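Local coordinates for protein 16S rRNA methyltransferase (Streptomyces sp. DSM 40477, PDB 3MQ2) that methylates N1 of adenine 1408 in 16S rRNA, using S-adenosyl-L-methionine, and so confers resistance to kanamycin, neomycin, apramycin and other aminoglycosides, at residues Asp38-Lys44 against Gly191-Ser195; Asn49-Val54 against Pro81-Tyr85; Leu102-Pro107 against Phe136-Asn141. All blocks are in the same frame, centred on the assembly; numbering follows the deposited sequence.

Contact 1 of 3, residues Asp38-Lys44 against Gly191-Ser195; sequences DGKHPYK and GLETS. With SAH (S-adenosyl-L-homocysteine), chain C.
H41, in the first turn of helix 40-48, reaches across to the backbone of L192 in the loop 191-195. Its CB lies 4.2 Å from CG2 of T194. With CG anti to the backbone N (chi1 167°), CG and ND1 are brought over to O of L192, and ND1 donates to that oxygen at 2.7 Å, with CE1 also near it. The donor meets a lone pair in the carbonyl plane, although the oxygen is tilted 16° from the imidazole plane. CD2 packs on L105, and NE2 at the far side of the ring is hydrogen-bonded to ND1 of H103, so both ring nitrogens are held. One turn on, the extended chain of K44 carries NZ to O of G191 (2.8 Å), again on a lone pair. This helix follows the glycine-rich loop after strand 29-34, the first strand of the Rossmann-like sheet. At its start D38 forms an Asx turn, OD1 accepting from N of K40 at 3.1 Å, while OD2 touches CB of S195. Two waters fill the gap between D38, S195 and the carboxylate of S-adenosyl-L-homocysteine. One joins N of D38, OG of S195 and the ligand's O; the other joins N of S195 to that same O, its approach to OD1 of D38 being too short to be trusted. A weak direct bond from N of S195 reaches the ligand's O at 3.3 Å.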
loop_
_atom_site.group_PDB
_atom_site.type_symbol
_atom_site.label_atom_id
_atom_site.label_comp_id
_atom_site.label_asym_id
_atom_site.label_seq_id
_atom_site.Cartn_x
_atom_site.Cartn_y
_atom_site.Cartn_z
ATOM N N ASP A 38 9.842 0.649 -4.963
ATOM C CA ASP A 38 10.518 -0.323 -5.830
ATOM C C ASP A 38 9.757 -1.636 -6.056
ATOM O O ASP A 38 10.159 -2.447 -6.893
ATOM C CB ASP A 38 11.964 -0.596 -5.387
ATOM C CG ASP A 38 12.060 -1.356 -4.081
ATOM O OD1 ASP A 38 11.062 -1.956 -3.620
ATOM O OD2 ASP A 38 13.174 -1.370 -3.519
ATOM N N GLY A 39 8.652 -1.837 -5.339
ATOM C CA GLY A 39 7.762 -2.948 -5.631
ATOM C C GLY A 39 8.152 -4.316 -5.078
ATOM O O GLY A 39 7.588 -5.336 -5.477
ATOM N N LYS A 40 9.114 -4.346 -4.160
ATOM C CA LYS A 40 9.568 -5.618 -3.593
ATOM C C LYS A 40 8.475 -6.309 -2.779
ATOM O O LYS A 40 8.345 -7.530 -2.803
ATOM C CB LYS A 40 10.802 -5.397 -2.712
ATOM C CG LYS A 40 12.043 -4.962 -3.478
ATOM C CD LYS A 40 13.212 -4.686 -2.539
ATOM C CE LYS A 40 14.467 -4.312 -3.313
ATOM N NZ LYS A 40 14.914 -5.413 -4.211
ATOM N N HIS A 41 7.678 -5.521 -2.066
ATOM C CA HIS A 41 6.643 -6.082 -1.201
ATOM C C HIS A 41 5.576 -6.852 -1.978
ATOM O O HIS A 41 5.284 -8.001 -1.673
ATOM C CB HIS A 41 5.997 -4.971 -0.356
ATOM C CG HIS A 41 4.728 -5.386 0.324
ATOM N ND1 HIS A 41 4.693 -6.339 1.320
ATOM C CD2 HIS A 41 3.447 -4.987 0.140
ATOM C CE1 HIS A 41 3.445 -6.506 1.721
ATOM N NE2 HIS A 41 2.670 -5.693 1.024
ATOM N N PRO A 42 4.976 -6.218 -2.998
ATOM C CA PRO A 42 3.937 -6.953 -3.733
ATOM C C PRO A 42 4.498 -8.153 -4.494
ATOM O O PRO A 42 3.775 -9.112 -4.753
ATOM C CB PRO A 42 3.377 -5.902 -4.706
ATOM C CG PRO A 42 4.443 -4.838 -4.793
ATOM C CD PRO A 42 5.074 -4.809 -3.414
ATOM N N TYR A 43 5.777 -8.106 -4.844
ATOM C CA TYR A 43 6.402 -9.249 -5.493
ATOM C C TYR A 43 6.373 -10.427 -4.523
ATOM O O TYR A 43 5.995 -11.541 -4.895
ATOM C CB TYR A 43 7.835 -8.923 -5.913
ATOM C CG TYR A 43 8.480 -10.029 -6.712
ATOM C CD1 TYR A 43 8.412 -10.042 -8.100
ATOM C CD2 TYR A 43 9.150 -11.067 -6.077
ATOM C CE1 TYR A 43 8.998 -11.056 -8.839
ATOM C CE2 TYR A 43 9.733 -12.091 -6.810
ATOM C CZ TYR A 43 9.656 -12.077 -8.189
ATOM O OH TYR A 43 10.240 -13.093 -8.924
ATOM N N LYS A 44 6.752 -10.175 -3.273
ATOM C CA LYS A 44 6.631 -11.209 -2.244
ATOM C C LYS A 44 5.195 -11.677 -2.070
ATOM O O LYS A 44 4.929 -12.876 -2.038
ATOM C CB LYS A 44 7.188 -10.739 -0.894
ATOM C CG LYS A 44 6.797 -11.681 0.258
ATOM C CD LYS A 44 7.581 -11.394 1.527
ATOM C CE LYS A 44 7.325 -12.447 2.604
ATOM N NZ LYS A 44 8.204 -12.257 3.805
ATOM N N GLY A 191 9.817 -8.521 7.434
ATOM C CA GLY A 191 9.012 -9.547 6.795
ATOM C C GLY A 191 8.112 -8.998 5.703
ATOM O O GLY A 191 7.689 -9.729 4.807
ATOM N N LEU A 192 7.805 -7.709 5.781
ATOM C CA LEU A 192 7.004 -7.056 4.740
ATOM C C LEU A 192 7.764 -6.953 3.424
ATOM O O LEU A 192 7.166 -6.753 2.365
ATOM C CB LEU A 192 6.571 -5.661 5.190
ATOM C CG LEU A 192 5.608 -5.633 6.380
ATOM C CD1 LEU A 192 5.418 -4.203 6.876
ATOM C CD2 LEU A 192 4.288 -6.271 6.007
ATOM N N GLU A 193 9.085 -7.068 3.502
ATOM C CA GLU A 193 9.949 -6.991 2.328
ATOM C C GLU A 193 9.858 -5.667 1.579
ATOM O O GLU A 193 9.695 -5.657 0.359
ATOM C CB GLU A 193 9.650 -8.137 1.364
ATOM C CG GLU A 193 9.953 -9.509 1.911
ATOM C CD GLU A 193 11.416 -9.863 1.822
ATOM O OE1 GLU A 193 12.220 -8.977 1.466
ATOM O OE2 GLU A 193 11.761 -11.030 2.105
ATOM N N THR A 194 9.957 -4.550 2.292
ATOM C CA THR A 194 10.067 -3.267 1.612
ATOM C C THR A 194 11.511 -2.752 1.634
ATOM O O THR A 194 12.324 -3.190 2.446
ATOM C CB THR A 194 9.087 -2.207 2.180
ATOM O OG1 THR A 194 9.746 -1.374 3.138
ATOM C CG2 THR A 194 7.871 -2.873 2.820
ATOM N N SER A 195 11.814 -1.820 0.740
ATOM C CA SER A 195 13.150 -1.243 0.653
ATOM C C SER A 195 13.507 -0.491 1.929
ATOM O O SER A 195 14.669 -0.135 2.150
ATOM C CB SER A 195 13.247 -0.291 -0.544
ATOM O OG SER A 195 12.428 0.856 -0.365
HETATM N N SAH C . 5.729 1.045 0.219
HETATM C CA SAH C . 7.051 1.073 -0.385
HETATM C CB SAH C . 7.492 2.505 -0.682
HETATM C CG SAH C . 7.225 3.492 0.449
HETATM S SD SAH C . 8.099 5.056 0.184
HETATM C C SAH C . 8.039 0.400 0.547
HETATM O O SAH C . 9.205 0.204 0.202
HETATM O OXT SAH C . 7.675 0.046 1.669
HETATM C "C5'" SAH C . 6.487 5.819 -0.136
HETATM C "C4'" SAH C . 6.085 5.702 -1.602
HETATM O "O4'" SAH C . 4.814 6.293 -1.777
HETATM C "C3'" SAH C . 7.034 6.441 -2.547
HETATM O "O3'" SAH C . 7.434 5.568 -3.574
HETATM C "C2'" SAH C . 6.225 7.555 -3.173
HETATM O "O2'" SAH C . 6.527 7.700 -4.549
HETATM C "C1'" SAH C . 4.809 7.054 -2.969
HETATM N N9 SAH C . 3.801 8.115 -2.854
HETATM C C8 SAH C . 3.791 9.217 -2.039
HETATM N N7 SAH C . 2.636 9.901 -2.273
HETATM C C5 SAH C . 1.928 9.230 -3.218
HETATM C C6 SAH C . 0.703 9.462 -3.827
HETATM N N6 SAH C . -0.028 10.526 -3.504
HETATM N N1 SAH C . 0.247 8.568 -4.768
HETATM C C2 SAH C . 0.988 7.457 -5.110
HETATM N N3 SAH C . 2.208 7.229 -4.515
HETATM C C4 SAH C . 2.651 8.106 -3.582
HETATM O O HOH W 1 10.398 1.107 -2.042
HETATM O O HOH W 2 10.110 -1.699 -1.412
#

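Contact 2 of 3, residues Asn49-Val54 against Pro81-Tyr85; sequences NPSRLV and PNLLY
V54 and L83 form a parallel bridge between the starts of strands 52-58 and 83-87, their CA atoms 4.8 Å apart and the two short strand axes inclined at 19°. V54 is hydrogen-bonded through both backbone groups: its N gives a bond to O of N82 (2.8 Å), and its O receives N of L84 (2.9 Å) together with a CA-H...O contact from L83. Ahead of the bridge the chains part, and a side chain takes over from the backbone. N82 has CG set between its own N and carbonyl carbon (chi1 62°), which swings the amide back over the type I turn N49-R52. There ND2 donates to O of R52 at 3.0 Å, with the acceptor in the amide plane and the approach nearly straight down the carbonyl (172°). The same ND2 is also hydrogen-bonded to O of A46 at the end of helix 40-48, so one amide ties together helix, turn and strand. Within the turn, NH1 of R52 donates to OD1 of N49 from well above the plane of that side-chain carbonyl, not on a lone pair; ND2 of N49 bonds to O of V45, and NH2 of R52 forms a salt bridge with E101. Past the turn, CG1 of V54 and CD1 of L83 touch at 3.9 Å on one face of the sheet. L53 points the other way and brings CD1 against O of N82. The bridge belongs to the beta-alpha-beta unit made with helix 65-71. V54 packs against P42 and A46 of helix 40-48, L83 meets Y43 and A71, and on the other face helix 17-24 receives L53 and L84.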
loop_
_atom_site.group_PDB
_atom_site.type_symbol
_atom_site.label_atom_id
_atom_site.label_comp_id
_atom_site.label_asym_id
_atom_site.label_seq_id
_atom_site.Cartn_x
_atom_site.Cartn_y
_atom_site.Cartn_z
ATOM N N ASN A 49 1.190 -15.867 -2.641
ATOM C CA ASN A 49 -0.256 -15.989 -2.815
ATOM C C ASN A 49 -0.643 -16.194 -4.285
ATOM O O ASN A 49 -1.241 -15.310 -4.903
ATOM C CB ASN A 49 -0.960 -14.737 -2.279
ATOM C CG ASN A 49 -0.749 -14.532 -0.788
ATOM O OD1 ASN A 49 -1.523 -15.026 0.033
ATOM N ND2 ASN A 49 0.294 -13.789 -0.429
ATOM N N PRO A 50 -0.319 -17.369 -4.847
ATOM C CA PRO A 50 -0.528 -17.678 -6.269
ATOM C C PRO A 50 -1.985 -17.568 -6.733
ATOM O O PRO A 50 -2.226 -17.402 -7.925
ATOM C CB PRO A 50 -0.053 -19.135 -6.382
ATOM C CG PRO A 50 0.904 -19.302 -5.253
ATOM C CD PRO A 50 0.354 -18.470 -4.137
ATOM N N SER A 51 -2.938 -17.655 -5.809
ATOM C CA SER A 51 -4.350 -17.627 -6.177
ATOM C C SER A 51 -4.978 -16.233 -6.127
ATOM O O SER A 51 -6.161 -16.072 -6.431
ATOM C CB SER A 51 -5.148 -18.585 -5.287
ATOM O OG SER A 51 -5.239 -18.079 -3.969
ATOM N N ARG A 52 -4.195 -15.227 -5.754
ATOM C CA ARG A 52 -4.701 -13.858 -5.723
ATOM C C ARG A 52 -3.949 -12.998 -6.719
ATOM O O ARG A 52 -2.775 -13.249 -7.004
ATOM C CB ARG A 52 -4.588 -13.281 -4.314
ATOM C CG ARG A 52 -5.197 -14.201 -3.272
ATOM C CD ARG A 52 -4.605 -13.962 -1.900
ATOM N NE ARG A 52 -5.198 -12.792 -1.276
ATOM C CZ ARG A 52 -4.865 -12.332 -0.078
ATOM N NH1 ARG A 52 -3.928 -12.940 0.639
ATOM N NH2 ARG A 52 -5.472 -11.256 0.398
ATOM N N LEU A 53 -4.642 -12.010 -7.273
ATOM C CA LEU A 53 -4.022 -11.055 -8.181
ATOM C C LEU A 53 -3.516 -9.885 -7.361
ATOM O O LEU A 53 -4.268 -9.300 -6.592
ATOM C CB LEU A 53 -5.037 -10.567 -9.212
ATOM C CG LEU A 53 -4.572 -9.477 -10.173
ATOM C CD1 LEU A 53 -3.350 -9.928 -10.934
ATOM C CD2 LEU A 53 -5.710 -9.084 -11.134
ATOM N N VAL A 54 -2.244 -9.546 -7.522
ATOM C CA VAL A 54 -1.653 -8.457 -6.739
ATOM C C VAL A 54 -1.402 -7.287 -7.658
ATOM O O VAL A 54 -0.726 -7.434 -8.671
ATOM C CB VAL A 54 -0.319 -8.881 -6.077
ATOM C CG1 VAL A 54 0.282 -7.723 -5.256
ATOM C CG2 VAL A 54 -0.548 -10.116 -5.191
ATOM N N PRO A 81 2.662 -14.363 -12.967
ATOM C CA PRO A 81 1.479 -14.018 -13.761
ATOM C C PRO A 81 0.465 -13.197 -12.978
ATOM O O PRO A 81 -0.373 -12.534 -13.585
ATOM C CB PRO A 81 0.866 -15.389 -14.062
ATOM C CG PRO A 81 1.223 -16.202 -12.858
ATOM C CD PRO A 81 2.624 -15.764 -12.504
ATOM N N ASN A 82 0.546 -13.251 -11.654
ATOM C CA ASN A 82 -0.477 -12.660 -10.788
ATOM C C ASN A 82 -0.031 -11.348 -10.161
ATOM O O ASN A 82 -0.401 -11.032 -9.037
ATOM C CB ASN A 82 -0.875 -13.641 -9.683
ATOM C CG ASN A 82 0.290 -13.995 -8.763
ATOM O OD1 ASN A 82 1.446 -14.050 -9.193
ATOM N ND2 ASN A 82 -0.012 -14.238 -7.491
ATOM N N LEU A 83 0.766 -10.593 -10.901
ATOM C CA LEU A 83 1.347 -9.356 -10.391
ATOM C C LEU A 83 1.314 -8.293 -11.483
ATOM O O LEU A 83 1.777 -8.513 -12.602
ATOM C CB LEU A 83 2.786 -9.617 -9.943
ATOM C CG LEU A 83 3.591 -8.440 -9.388
ATOM C CD1 LEU A 83 2.847 -7.741 -8.242
ATOM C CD2 LEU A 83 4.953 -8.958 -8.915
ATOM N N LEU A 84 0.761 -7.139 -11.143
ATOM C CA LEU A 84 0.589 -6.062 -12.092
ATOM C C LEU A 84 1.036 -4.760 -11.440
ATOM O O LEU A 84 0.520 -4.379 -10.393
ATOM C CB LEU A 84 -0.890 -5.981 -12.486
ATOM C CG LEU A 84 -1.354 -4.783 -13.296
ATOM C CD1 LEU A 84 -0.720 -4.811 -14.672
ATOM C CD2 LEU A 84 -2.878 -4.813 -13.412
ATOM N N TYR A 85 2.012 -4.095 -12.054
ATOM C CA TYR A 85 2.472 -2.789 -11.594
ATOM C C TYR A 85 1.837 -1.687 -12.439
ATOM O O TYR A 85 1.849 -1.751 -13.673
ATOM C CB TYR A 85 3.999 -2.698 -11.693
ATOM C CG TYR A 85 4.698 -3.577 -10.689
ATOM C CD1 TYR A 85 4.827 -3.180 -9.372
ATOM C CD2 TYR A 85 5.207 -4.821 -11.059
ATOM C CE1 TYR A 85 5.462 -3.986 -8.445
ATOM C CE2 TYR A 85 5.832 -5.640 -10.141
ATOM C CZ TYR A 85 5.953 -5.215 -8.836
ATOM O OH TYR A 85 6.578 -6.020 -7.918
#

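Contact 3 of 3, residues Leu102-Pro107 against Phe136-Asn141; sequences LHVLMP and FLVALN. With SAH (S-adenosyl-L-homocysteine), chain C.
L105 fits its CD2 methyl into the dip between L137 and A139 on the neighbouring parallel strand. It lies 3.8 Å from CD2 of L137 and 3.9 Å from CB of A139, so the leucine methyl sits over the short alanine side chain, beside L137. L137, with CG anti to its backbone N (chi1 163°), crosses L105 at about a right angle, while its CB rests obliquely against the ring of H103. On the opposite face L102 is level with F136 and V104 with V138, where CB of L102 and CB of F136 are 4.3 Å apart. The ring of F136 leads away from strand 99-105 to meet that of W176. Between the two faces a ladder of backbone bonds alternates in direction, ending with N of M106 on O of A139 at 2.8 Å. Here strand 99-105 ends. M106 adopts positive phi (53°), and its side chain folds back through two bends to lay CE over the flat face of the N141 amide, 3.6 Å from CB; OD1 of N141 is hydrogen-bonded to N of H143. P107 follows, with CD 3.4 Å from O of A139 and CG loosely against L140. Where the chains diverge, a water takes over, donating to O of P107 and accepting from N of N141. The same kink presents the backbone to the cofactor product: O of L105 accepts from the amino N of S-adenosyl-L-homocysteine at 2.8 Å, and CG of M106 lies by its carboxylate. These are the adjacent fourth and fifth strands of a sheet ordered 3-2-1-4-5-7-6 with 209-216 antiparallel, the arrangement of class I methyltransferases.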
loop_
_atom_site.group_PDB
_atom_site.type_symbol
_atom_site.label_atom_id
_atom_site.label_comp_id
_atom_site.label_asym_id
_atom_site.label_seq_id
_atom_site.Cartn_x
_atom_site.Cartn_y
_atom_site.Cartn_z
ATOM N N LEU A 102 -6.001 -4.120 1.057
ATOM C CA LEU A 102 -5.314 -2.891 0.692
ATOM C C LEU A 102 -4.127 -2.656 1.627
ATOM O O LEU A 102 -4.282 -2.705 2.849
ATOM C CB LEU A 102 -6.286 -1.724 0.809
ATOM C CG LEU A 102 -5.699 -0.339 0.577
ATOM C CD1 LEU A 102 -5.412 -0.167 -0.905
ATOM C CD2 LEU A 102 -6.684 0.716 1.056
ATOM N N HIS A 103 -2.947 -2.419 1.050
ATOM C CA HIS A 103 -1.746 -2.112 1.831
ATOM C C HIS A 103 -1.248 -0.713 1.520
ATOM O O HIS A 103 -1.215 -0.300 0.363
ATOM C CB HIS A 103 -0.613 -3.100 1.524
ATOM C CG HIS A 103 -0.920 -4.517 1.874
ATOM N ND1 HIS A 103 -0.038 -5.549 1.621
ATOM C CD2 HIS A 103 -2.010 -5.088 2.441
ATOM C CE1 HIS A 103 -0.567 -6.687 2.025
ATOM N NE2 HIS A 103 -1.764 -6.435 2.531
ATOM N N VAL A 104 -0.865 0.015 2.562
ATOM C CA VAL A 104 -0.157 1.280 2.389
ATOM C C VAL A 104 1.028 1.230 3.332
ATOM O O VAL A 104 0.858 1.358 4.551
ATOM C CB VAL A 104 -1.023 2.494 2.763
ATOM C CG1 VAL A 104 -0.217 3.808 2.553
ATOM C CG2 VAL A 104 -2.303 2.520 1.927
ATOM N N LEU A 105 2.224 1.024 2.792
ATOM C CA LEU A 105 3.374 0.742 3.654
ATOM C C LEU A 105 4.391 1.873 3.634
ATOM O O LEU A 105 4.867 2.264 2.582
ATOM C CB LEU A 105 4.050 -0.572 3.247
ATOM C CG LEU A 105 3.168 -1.815 3.123
ATOM C CD1 LEU A 105 4.039 -3.040 2.874
ATOM C CD2 LEU A 105 2.331 -2.010 4.373
ATOM N N MET A 106 4.721 2.390 4.810
ATOM C CA MET A 106 5.722 3.457 4.945
ATOM C C MET A 106 5.458 4.670 4.061
ATOM O O MET A 106 6.370 5.140 3.385
ATOM C CB MET A 106 7.130 2.927 4.627
ATOM C CG MET A 106 7.354 1.488 4.993
ATOM S SD MET A 106 7.270 1.324 6.776
ATOM C CE MET A 106 8.831 2.082 7.217
ATOM N N PRO A 107 4.228 5.206 4.082
ATOM C CA PRO A 107 3.943 6.332 3.190
ATOM C C PRO A 107 4.683 7.598 3.603
ATOM O O PRO A 107 5.006 7.790 4.781
ATOM C CB PRO A 107 2.434 6.529 3.359
ATOM C CG PRO A 107 2.174 6.074 4.772
ATOM C CD PRO A 107 3.062 4.863 4.921
ATOM N N PHE A 136 -7.491 -3.920 5.470
ATOM C CA PHE A 136 -6.438 -2.940 5.183
ATOM C C PHE A 136 -5.313 -3.014 6.197
ATOM O O PHE A 136 -5.518 -3.409 7.352
ATOM C CB PHE A 136 -6.973 -1.504 5.087
ATOM C CG PHE A 136 -7.382 -0.889 6.406
ATOM C CD1 PHE A 136 -6.438 -0.339 7.270
ATOM C CD2 PHE A 136 -8.725 -0.819 6.754
ATOM C CE1 PHE A 136 -6.836 0.252 8.470
ATOM C CE2 PHE A 136 -9.126 -0.234 7.938
ATOM C CZ PHE A 136 -8.186 0.305 8.800
ATOM N N LEU A 137 -4.127 -2.628 5.737
ATOM C CA LEU A 137 -2.954 -2.452 6.571
ATOM C C LEU A 137 -2.319 -1.130 6.179
ATOM O O LEU A 137 -1.933 -0.941 5.018
ATOM C CB LEU A 137 -1.961 -3.579 6.324
ATOM C CG LEU A 137 -0.534 -3.340 6.807
ATOM C CD1 LEU A 137 -0.487 -3.136 8.319
ATOM C CD2 LEU A 137 0.318 -4.515 6.394
ATOM N N VAL A 138 -2.233 -0.209 7.132
ATOM C CA VAL A 138 -1.453 1.009 6.946
ATOM C C VAL A 138 -0.285 0.920 7.907
ATOM O O VAL A 138 -0.481 0.843 9.120
ATOM C CB VAL A 138 -2.259 2.284 7.259
ATOM C CG1 VAL A 138 -1.350 3.506 7.177
ATOM C CG2 VAL A 138 -3.442 2.439 6.298
ATOM N N ALA A 139 0.931 0.901 7.378
ATOM C CA ALA A 139 2.086 0.770 8.258
ATOM C C ALA A 139 2.787 2.111 8.270
ATOM O O ALA A 139 3.439 2.496 7.292
ATOM C CB ALA A 139 3.005 -0.322 7.777
ATOM N N LEU A 140 2.615 2.846 9.362
ATOM C CA LEU A 140 3.173 4.189 9.445
ATOM C C LEU A 140 4.647 4.130 9.811
ATOM O O LEU A 140 5.026 3.455 10.758
ATOM C CB LEU A 140 2.442 5.011 10.500
ATOM C CG LEU A 140 0.978 5.336 10.244
ATOM C CD1 LEU A 140 0.433 6.155 11.402
ATOM C CD2 LEU A 140 0.801 6.082 8.914
ATOM N N ASN A 141 5.468 4.837 9.041
ATOM C CA ASN A 141 6.869 5.030 9.398
ATOM C C ASN A 141 6.926 6.156 10.415
ATOM O O ASN A 141 6.700 7.322 10.076
ATOM C CB ASN A 141 7.668 5.409 8.150
ATOM C CG ASN A 141 9.154 5.584 8.430
ATOM O OD1 ASN A 141 9.586 5.646 9.582
ATOM N ND2 ASN A 141 9.945 5.684 7.359
HETATM N N SAH C . 5.729 1.045 0.219
HETATM C CA SAH C . 7.051 1.073 -0.385
HETATM C CB SAH C . 7.492 2.505 -0.682
HETATM C CG SAH C . 7.225 3.492 0.449
HETATM S SD SAH C . 8.099 5.056 0.184
HETATM C C SAH C . 8.039 0.400 0.547
HETATM O O SAH C . 9.205 0.204 0.202
HETATM O OXT SAH C . 7.675 0.046 1.669
HETATM C "C5'" SAH C . 6.487 5.819 -0.136
HETATM C "C4'" SAH C . 6.085 5.702 -1.602
HETATM O "O4'" SAH C . 4.814 6.293 -1.777
HETATM C "C3'" SAH C . 7.034 6.441 -2.547
HETATM O "O3'" SAH C . 7.434 5.568 -3.574
HETATM C "C2'" SAH C . 6.225 7.555 -3.173
HETATM O "O2'" SAH C . 6.527 7.700 -4.549
HETATM C "C1'" SAH C . 4.809 7.054 -2.969
HETATM N N9 SAH C . 3.801 8.115 -2.854
HETATM C C8 SAH C . 3.791 9.217 -2.039
HETATM N N7 SAH C . 2.636 9.901 -2.273
HETATM C C5 SAH C . 1.928 9.230 -3.218
HETATM C C6 SAH C . 0.703 9.462 -3.827
HETATM N N6 SAH C . -0.028 10.526 -3.504
HETATM N N1 SAH C . 0.247 8.568 -4.768
HETATM C C2 SAH C . 0.988 7.457 -5.110
HETATM N N3 SAH C . 2.208 7.229 -4.515
HETATM C C4 SAH C . 2.651 8.106 -3.582
HETATM O O HOH W 3 4.628 6.890 7.358
#

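How the contacts relate
Contact 3 lies in the core near the middle of the sheet, contact 2 is a buried join toward its 83-87 edge, and contact 1 is a partly buried meeting of helix start and loop at the carboxyl ends of the strands. Contacts 2 and 3 share one sheet but do not touch. Contact 1 touches both: O of G39 meets OH of Y85, and CG2 of T194 packs on L105. Chemistry follows place: apolar pairs and a regular ladder at 102-107/136-141, a shorter ladder completed by an amide at 49-54/81-85, and side chains, waters and carbonyls at 38-44/191-195. Contact 1 meets the ligand's carboxylate, partly through water, and contact 3 takes the amino group; contact 2 has its V54 side chain about 12 Å from the ligand.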